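Local coordinates for protein Non-sulfated chondroitin lyase E66 (Autographa californica nucleopolyhedrovirus, PDB 3VSN) that cleaves non-sulfated chondroitin as a lyase of the virus envelope, is essential for oral infectivity, and may help digest the peritrophic barrier of the host midgut, at residues Y254-Y259 with G310-Y315; C511-V514 with N520-S523. One frame throughout, in Å; residues are numbered along the deposited sequence.

Contact 1: residues Y254-Y259 with G310-Y315; sequences YLINSY and GNFITY
Tyr259 lies along one face of Phe312, an instructive case of an aromatic residue used over its whole length. The CG of Tyr259 is set anti to the backbone N (chi1 -167°), which carries the ring across toward the loop 310-315. Its CB comes first, over the face of the phenylalanine ring and 3.5 Å from Phe312 CZ. Tyr259 CG then sits above the middle of that ring. Farther along, Tyr259 CD1 rests 3.5 Å from Phe312 CG, and Tyr259 CE1 reaches Phe312 CB at 3.6 Å. The side chains run antiparallel, giving an offset stack with centroids 4.0 Å apart and planes only 9° from parallel; each CB makes a CH-pi contact with the other ring. At the tip, a water O lies 2.8 Å from Tyr259 OH and 2.8 Å from Phe312 O, to which it donates. The backbone of Ile256 meets the Phe312 ring edge. The stack joins segment 254-259, mostly helix and probably part of the alpha/alpha toroid of this lyase, to the loop before strand 318-322. Tyr254, the catalytic proton donor, takes no part and packs on Ala189 and Met193 of helix 189-205. Phe262 meets Tyr259 edge-to-face, Ile256 also packs on Val308, and Leu255 and Ile313 both lean on helix 276-284.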
ATOM      1  N   TYR A 254      -6.424  -2.427   7.094  1.00 18.00           N
ATOM      2  CA  TYR A 254      -6.439  -2.784   8.517  1.00 18.20           C
ATOM      3  C   TYR A 254      -5.268  -2.166   9.282  1.00 18.23           C
ATOM      4  O   TYR A 254      -5.446  -1.636  10.384  1.00 18.35           O
ATOM      5  CB  TYR A 254      -6.433  -4.307   8.685  1.00 18.46           C
ATOM      6  CG  TYR A 254      -6.591  -4.805  10.111  1.00 18.64           C
ATOM      7  CD1 TYR A 254      -7.821  -4.736  10.766  1.00 18.85           C
ATOM      8  CD2 TYR A 254      -5.515  -5.369  10.793  1.00 18.87           C
ATOM      9  CE1 TYR A 254      -7.969  -5.201  12.066  1.00 19.17           C
ATOM     10  CE2 TYR A 254      -5.656  -5.844  12.092  1.00 19.01           C
ATOM     11  CZ  TYR A 254      -6.883  -5.759  12.722  1.00 19.20           C
ATOM     12  OH  TYR A 254      -7.023  -6.228  14.016  1.00 19.55           O
ATOM     13  N   LEU A 255      -4.076  -2.241   8.696  1.00 17.96           N
ATOM     14  CA  LEU A 255      -2.884  -1.649   9.297  1.00 17.96           C
ATOM     15  C   LEU A 255      -2.918  -0.127   9.261  1.00 17.91           C
ATOM     16  O   LEU A 255      -2.596   0.518  10.257  1.00 18.06           O
ATOM     17  CB  LEU A 255      -1.604  -2.157   8.620  1.00 17.82           C
ATOM     18  CG  LEU A 255      -1.161  -3.601   8.856  1.00 17.99           C
ATOM     19  CD1 LEU A 255       0.209  -3.822   8.227  1.00 17.81           C
ATOM     20  CD2 LEU A 255      -1.123  -3.948  10.338  1.00 17.97           C
ATOM     21  N   ILE A 256      -3.304   0.438   8.117  1.00 18.01           N
ATOM     22  CA  ILE A 256      -3.341   1.894   7.939  1.00 18.37           C
ATOM     23  C   ILE A 256      -4.272   2.578   8.947  1.00 18.74           C
ATOM     24  O   ILE A 256      -3.913   3.608   9.529  1.00 18.37           O
ATOM     25  CB  ILE A 256      -3.707   2.293   6.487  1.00 18.61           C
ATOM     26  CG1 ILE A 256      -2.556   1.950   5.529  1.00 18.65           C
ATOM     27  CG2 ILE A 256      -4.037   3.781   6.389  1.00 18.84           C
ATOM     28  CD1 ILE A 256      -2.933   1.990   4.059  1.00 18.83           C
ATOM     29  N   ASN A 257      -5.449   1.990   9.162  1.00 19.22           N
ATOM     30  CA  ASN A 257      -6.475   2.588  10.023  1.00 19.97           C
ATOM     31  C   ASN A 257      -6.123   2.662  11.504  1.00 19.38           C
ATOM     32  O   ASN A 257      -6.550   3.586  12.197  1.00 19.43           O
ATOM     33  CB  ASN A 257      -7.806   1.847   9.865  1.00 21.46           C
ATOM     34  CG  ASN A 257      -8.689   2.461   8.807  1.00 23.39           C
ATOM     35  OD1 ASN A 257      -9.170   3.588   8.956  1.00 24.60           O
ATOM     36  ND2 ASN A 257      -8.912   1.724   7.725  1.00 24.51           N
ATOM     37  N   SER A 258      -5.347   1.693  11.979  1.00 18.91           N
ATOM     38  CA  SER A 258      -5.043   1.635  13.405  0.50 18.47           C
ATOM     39  C   SER A 258      -3.560   1.809  13.727  1.00 18.15           C
ATOM     40  O   SER A 258      -3.169   1.781  14.896  1.00 17.88           O
ATOM     41  CB  SER A 258      -5.612   0.356  14.029  0.50 18.60           C
ATOM     42  OG  SER A 258      -7.031   0.416  14.084  0.50 18.40           O
ATOM     43  N   TYR A 259      -2.744   2.041  12.696  1.00 17.50           N
ATOM     44  CA  TYR A 259      -1.296   2.193  12.890  1.00 17.19           C
ATOM     45  C   TYR A 259      -0.899   3.195  13.978  1.00 16.70           C
ATOM     46  O   TYR A 259       0.024   2.925  14.751  1.00 16.48           O
ATOM     47  CB  TYR A 259      -0.574   2.538  11.582  1.00 17.06           C
ATOM     48  CG  TYR A 259       0.931   2.389  11.673  1.00 17.50           C
ATOM     49  CD1 TYR A 259       1.733   3.443  12.123  1.00 17.63           C
ATOM     50  CD2 TYR A 259       1.556   1.195  11.315  1.00 17.61           C
ATOM     51  CE1 TYR A 259       3.110   3.307  12.216  1.00 18.09           C
ATOM     52  CE2 TYR A 259       2.933   1.052  11.401  1.00 18.26           C
ATOM     53  CZ  TYR A 259       3.703   2.109  11.851  1.00 18.22           C
ATOM     54  OH  TYR A 259       5.067   1.971  11.939  1.00 19.14           O
ATOM     55  N   GLY A 310       3.037   7.638   4.541  1.00 14.61           N
ATOM     56  CA  GLY A 310       4.342   8.290   4.438  1.00 14.71           C
ATOM     57  C   GLY A 310       4.910   8.713   5.786  1.00 14.78           C
ATOM     58  O   GLY A 310       6.117   8.926   5.918  1.00 14.60           O
ATOM     59  N   ASN A 311       4.032   8.823   6.786  1.00 14.76           N
ATOM     60  CA  ASN A 311       4.412   9.248   8.135  1.00 14.89           C
ATOM     61  C   ASN A 311       4.583   8.091   9.120  1.00 14.85           C
ATOM     62  O   ASN A 311       4.885   8.314  10.296  1.00 15.12           O
ATOM     63  CB  ASN A 311       3.379  10.248   8.684  1.00 15.01           C
ATOM     64  CG  ASN A 311       3.188  11.446   7.775  1.00 15.23           C
ATOM     65  OD1 ASN A 311       4.147  11.974   7.223  1.00 15.62           O
ATOM     66  ND2 ASN A 311       1.940  11.881   7.616  1.00 15.22           N
ATOM     67  N   PHE A 312       4.391   6.862   8.648  1.00 14.73           N
ATOM     68  CA  PHE A 312       4.449   5.694   9.532  1.00 14.81           C
ATOM     69  C   PHE A 312       5.869   5.371   9.989  1.00 15.10           C
ATOM     70  O   PHE A 312       6.091   5.023  11.156  1.00 14.85           O
ATOM     71  CB  PHE A 312       3.841   4.456   8.861  1.00 14.69           C
ATOM     72  CG  PHE A 312       2.334   4.464   8.777  1.00 14.48           C
ATOM     73  CD1 PHE A 312       1.571   5.511   9.299  1.00 14.52           C
ATOM     74  CD2 PHE A 312       1.673   3.387   8.202  1.00 14.52           C
ATOM     75  CE1 PHE A 312       0.184   5.487   9.219  1.00 14.27           C
ATOM     76  CE2 PHE A 312       0.290   3.354   8.123  1.00 14.56           C
ATOM     77  CZ  PHE A 312      -0.457   4.409   8.627  1.00 14.43           C
ATOM     78  N   ILE A 313       6.813   5.467   9.054  1.00 15.12           N
ATOM     79  CA  ILE A 313       8.207   5.097   9.278  1.00 15.66           C
ATOM     80  C   ILE A 313       9.137   6.050   8.526  1.00 15.66           C
ATOM     81  O   ILE A 313       8.683   6.848   7.704  1.00 15.51           O
ATOM     82  CB  ILE A 313       8.501   3.646   8.821  1.00 15.46           C
ATOM     83  CG1 ILE A 313       8.254   3.486   7.313  1.00 15.50           C
ATOM     84  CG2 ILE A 313       7.674   2.643   9.617  1.00 15.53           C
ATOM     85  CD1 ILE A 313       8.820   2.209   6.732  1.00 15.40           C
ATOM     86  N   THR A 314      10.430   5.976   8.833  1.00 15.41           N
ATOM     87  CA  THR A 314      11.460   6.573   7.992  1.00 15.30           C
ATOM     88  C   THR A 314      11.861   5.509   6.978  1.00 14.92           C
ATOM     89  O   THR A 314      12.315   4.424   7.355  1.00 14.96           O
ATOM     90  CB  THR A 314      12.688   7.029   8.805  1.00 15.60           C
ATOM     91  OG1 THR A 314      12.297   8.056   9.721  1.00 16.02           O
ATOM     92  CG2 THR A 314      13.782   7.577   7.880  1.00 15.53           C
ATOM     93  N   TYR A 315      11.679   5.822   5.697  1.00 14.28           N
ATOM     94  CA  TYR A 315      11.886   4.856   4.621  1.00 14.01           C
ATOM     95  C   TYR A 315      13.336   4.850   4.138  1.00 13.87           C
ATOM     96  O   TYR A 315      13.891   5.915   3.861  1.00 14.11           O
ATOM     97  CB  TYR A 315      10.988   5.200   3.432  1.00 13.66           C
ATOM     98  CG  TYR A 315       9.507   4.969   3.633  1.00 13.54           C
ATOM     99  CD1 TYR A 315       8.706   5.924   4.269  1.00 13.36           C
ATOM    100  CD2 TYR A 315       8.896   3.812   3.151  1.00 13.33           C
ATOM    101  CE1 TYR A 315       7.343   5.721   4.434  1.00 13.12           C
ATOM    102  CE2 TYR A 315       7.536   3.598   3.314  1.00 13.14           C
ATOM    103  CZ  TYR A 315       6.765   4.552   3.953  1.00 13.19           C
ATOM    104  OH  TYR A 315       5.412   4.342   4.101  1.00 12.98           O
TER
HETATM  105  O   HOH W   1       6.807   3.569  13.378  1.00 22.44           O

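Contact 2: residues C511-V514 with N520-S523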
ATOM      1  N   CYS A 511       8.838   7.601 -21.714  1.00 13.37           N
ATOM      2  CA  CYS A 511       8.710   6.244 -22.261  1.00 13.44           C
ATOM      3  C   CYS A 511       9.502   6.021 -23.554  1.00 13.65           C
ATOM      4  O   CYS A 511       9.712   6.952 -24.340  1.00 13.08           O
ATOM      5  CB  CYS A 511       7.233   5.874 -22.465  1.00 13.71           C
ATOM      6  SG  CYS A 511       6.406   6.708 -23.845  1.00 14.36           S
ATOM      7  N   HIS A 512       9.940   4.774 -23.742  1.00 13.87           N
ATOM      8  CA  HIS A 512      10.649   4.320 -24.935  1.00 14.26           C
ATOM      9  C   HIS A 512      10.249   2.908 -25.264  1.00 13.96           C
ATOM     10  O   HIS A 512       9.999   2.103 -24.365  1.00 13.50           O
ATOM     11  CB  HIS A 512      12.160   4.357 -24.709  1.00 15.27           C
ATOM     12  CG  HIS A 512      12.716   5.745 -24.502  1.00 16.15           C
ATOM     13  ND1 HIS A 512      13.027   6.559 -25.525  1.00 16.86           N
ATOM     14  CD2 HIS A 512      13.010   6.447 -23.339  1.00 16.71           C
ATOM     15  CE1 HIS A 512      13.498   7.724 -25.045  1.00 16.78           C
ATOM     16  NE2 HIS A 512      13.485   7.654 -23.705  1.00 17.18           N
ATOM     17  N   ARG A 513      10.186   2.597 -26.555  1.00 13.42           N
ATOM     18  CA  ARG A 513      10.031   1.220 -27.016  1.00 13.50           C
ATOM     19  C   ARG A 513      11.389   0.527 -26.875  1.00 13.20           C
ATOM     20  O   ARG A 513      12.429   1.152 -27.080  1.00 13.39           O
ATOM     21  CB  ARG A 513       9.549   1.209 -28.476  1.00 13.53           C
ATOM     22  CG  ARG A 513       9.596  -0.135 -29.194  1.00 13.62           C
ATOM     23  CD  ARG A 513       9.053  -0.012 -30.617  1.00 13.64           C
ATOM     24  NE  ARG A 513       9.205  -1.259 -31.364  1.00 13.74           N
ATOM     25  CZ  ARG A 513      10.261  -1.565 -32.116  1.00 13.92           C
ATOM     26  NH1 ARG A 513      10.310  -2.729 -32.747  1.00 13.95           N
ATOM     27  NH2 ARG A 513      11.270  -0.707 -32.241  1.00 13.95           N
ATOM     28  N   VAL A 514      11.377  -0.748 -26.496  1.00 13.02           N
ATOM     29  CA  VAL A 514      12.606  -1.541 -26.425  1.00 12.85           C
ATOM     30  C   VAL A 514      12.521  -2.694 -27.432  1.00 13.03           C
ATOM     31  O   VAL A 514      11.829  -3.686 -27.183  1.00 12.66           O
ATOM     32  CB  VAL A 514      12.879  -2.078 -24.996  1.00 12.72           C
ATOM     33  CG1 VAL A 514      14.150  -2.921 -24.967  1.00 12.57           C
ATOM     34  CG2 VAL A 514      12.984  -0.934 -23.997  1.00 12.81           C
ATOM     35  N   ASN A 520       8.465  -9.927 -31.484  1.00 16.23           N
ATOM     36  CA  ASN A 520       7.637  -8.855 -32.027  1.00 16.52           C
ATOM     37  C   ASN A 520       7.351  -7.770 -30.990  1.00 15.55           C
ATOM     38  O   ASN A 520       6.731  -8.030 -29.959  1.00 15.08           O
ATOM     39  CB  ASN A 520       6.328  -9.389 -32.607  1.00 17.86           C
ATOM     40  CG  ASN A 520       5.581  -8.337 -33.396  1.00 18.89           C
ATOM     41  OD1 ASN A 520       4.606  -7.763 -32.916  1.00 20.14           O
ATOM     42  ND2 ASN A 520       6.068  -8.035 -34.597  1.00 19.22           N
ATOM     43  N   VAL A 521       7.828  -6.561 -31.265  1.00 14.63           N
ATOM     44  CA  VAL A 521       7.579  -5.416 -30.395  1.00 13.90           C
ATOM     45  C   VAL A 521       6.954  -4.318 -31.244  1.00 13.65           C
ATOM     46  O   VAL A 521       7.638  -3.711 -32.075  1.00 13.66           O
ATOM     47  CB  VAL A 521       8.875  -4.900 -29.722  1.00 13.84           C
ATOM     48  CG1 VAL A 521       8.575  -3.720 -28.800  1.00 13.54           C
ATOM     49  CG2 VAL A 521       9.562  -6.012 -28.944  1.00 13.61           C
ATOM     50  N   PRO A 522       5.647  -4.066 -31.052  1.00 13.49           N
ATOM     51  CA  PRO A 522       4.949  -3.065 -31.858  1.00 13.45           C
ATOM     52  C   PRO A 522       5.488  -1.665 -31.613  1.00 13.51           C
ATOM     53  O   PRO A 522       6.094  -1.406 -30.571  1.00 13.31           O
ATOM     54  CB  PRO A 522       3.503  -3.157 -31.355  1.00 13.40           C
ATOM     55  CG  PRO A 522       3.394  -4.527 -30.766  1.00 13.34           C
ATOM     56  CD  PRO A 522       4.729  -4.750 -30.125  1.00 13.38           C
ATOM     57  N   SER A 523       5.261  -0.768 -32.568  1.00 13.54           N
ATOM     58  CA  SER A 523       5.637   0.624 -32.387  1.00 13.59           C
ATOM     59  C   SER A 523       4.703   1.300 -31.379  1.00 13.26           C
ATOM     60  O   SER A 523       3.633   0.772 -31.051  1.00 12.92           O
ATOM     61  CB  SER A 523       5.633   1.364 -33.726  1.00 14.28           C
ATOM     62  OG  SER A 523       4.317   1.697 -34.122  1.00 15.06           O
TER
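Arg513 reaches across to the backbone of Val521 and Pro522 within the beta-sandwich, where the chain leaves strand 509-513 of the seven-stranded sheet and heads for strand 525-530 of the four-stranded one. Its side chain runs extended from CG to NE, with CG anti to the backbone N (chi1 168°), and crosses Val521 obliquely; Arg513 CG passes 3.7 Å from Val521 CG1. The guanidinium then turns its NE side to one carbonyl and grips its oxygen side-on. Arg513 NE and Arg513 NH1 both donate to Val521 O, at 3.0 and 2.9 Å, and the oxygen lies almost in the guanidinium plane. Relative to the carbonyl the two donors differ: NE stands well above its plane, 58° out, whereas NH1 is tilted by 17°. A weak bond from Arg513 NE to Pro522 O, 3.2 Å long, adds a second carbonyl. Gln538 of strand 533-540 touches Arg513, Val521 and Pro522, and Glu502 accepts from the Arg513 backbone N. Val521 itself turns its methyl groups to Val514 O, a buried oxygen with no polar partner in the model, 3.6 Å from Val521 CG1 and 3.7 Å from Val521 CG2.

Overall arrangement
Contact 1 and contact 2 lie in different parts of the chain. The centre of contact 1 is about 10 Å from the centre of the chain, and the contact ties a helical segment to a distant loop, with 50 residues between its segments. The centre of contact 2 is about 30 Å from the centre of the chain, and it closes a short connection with only five residues between. They share no helix, strand or loop. The nearest atoms of contact 1 and contact 2 are about 25 Å apart. Both are partly buried, each with an apolar component, but aromatic faces and a bridging water join the first, while a charged side chain gripping backbone carbonyls joins the second, whose Ser523 is exposed.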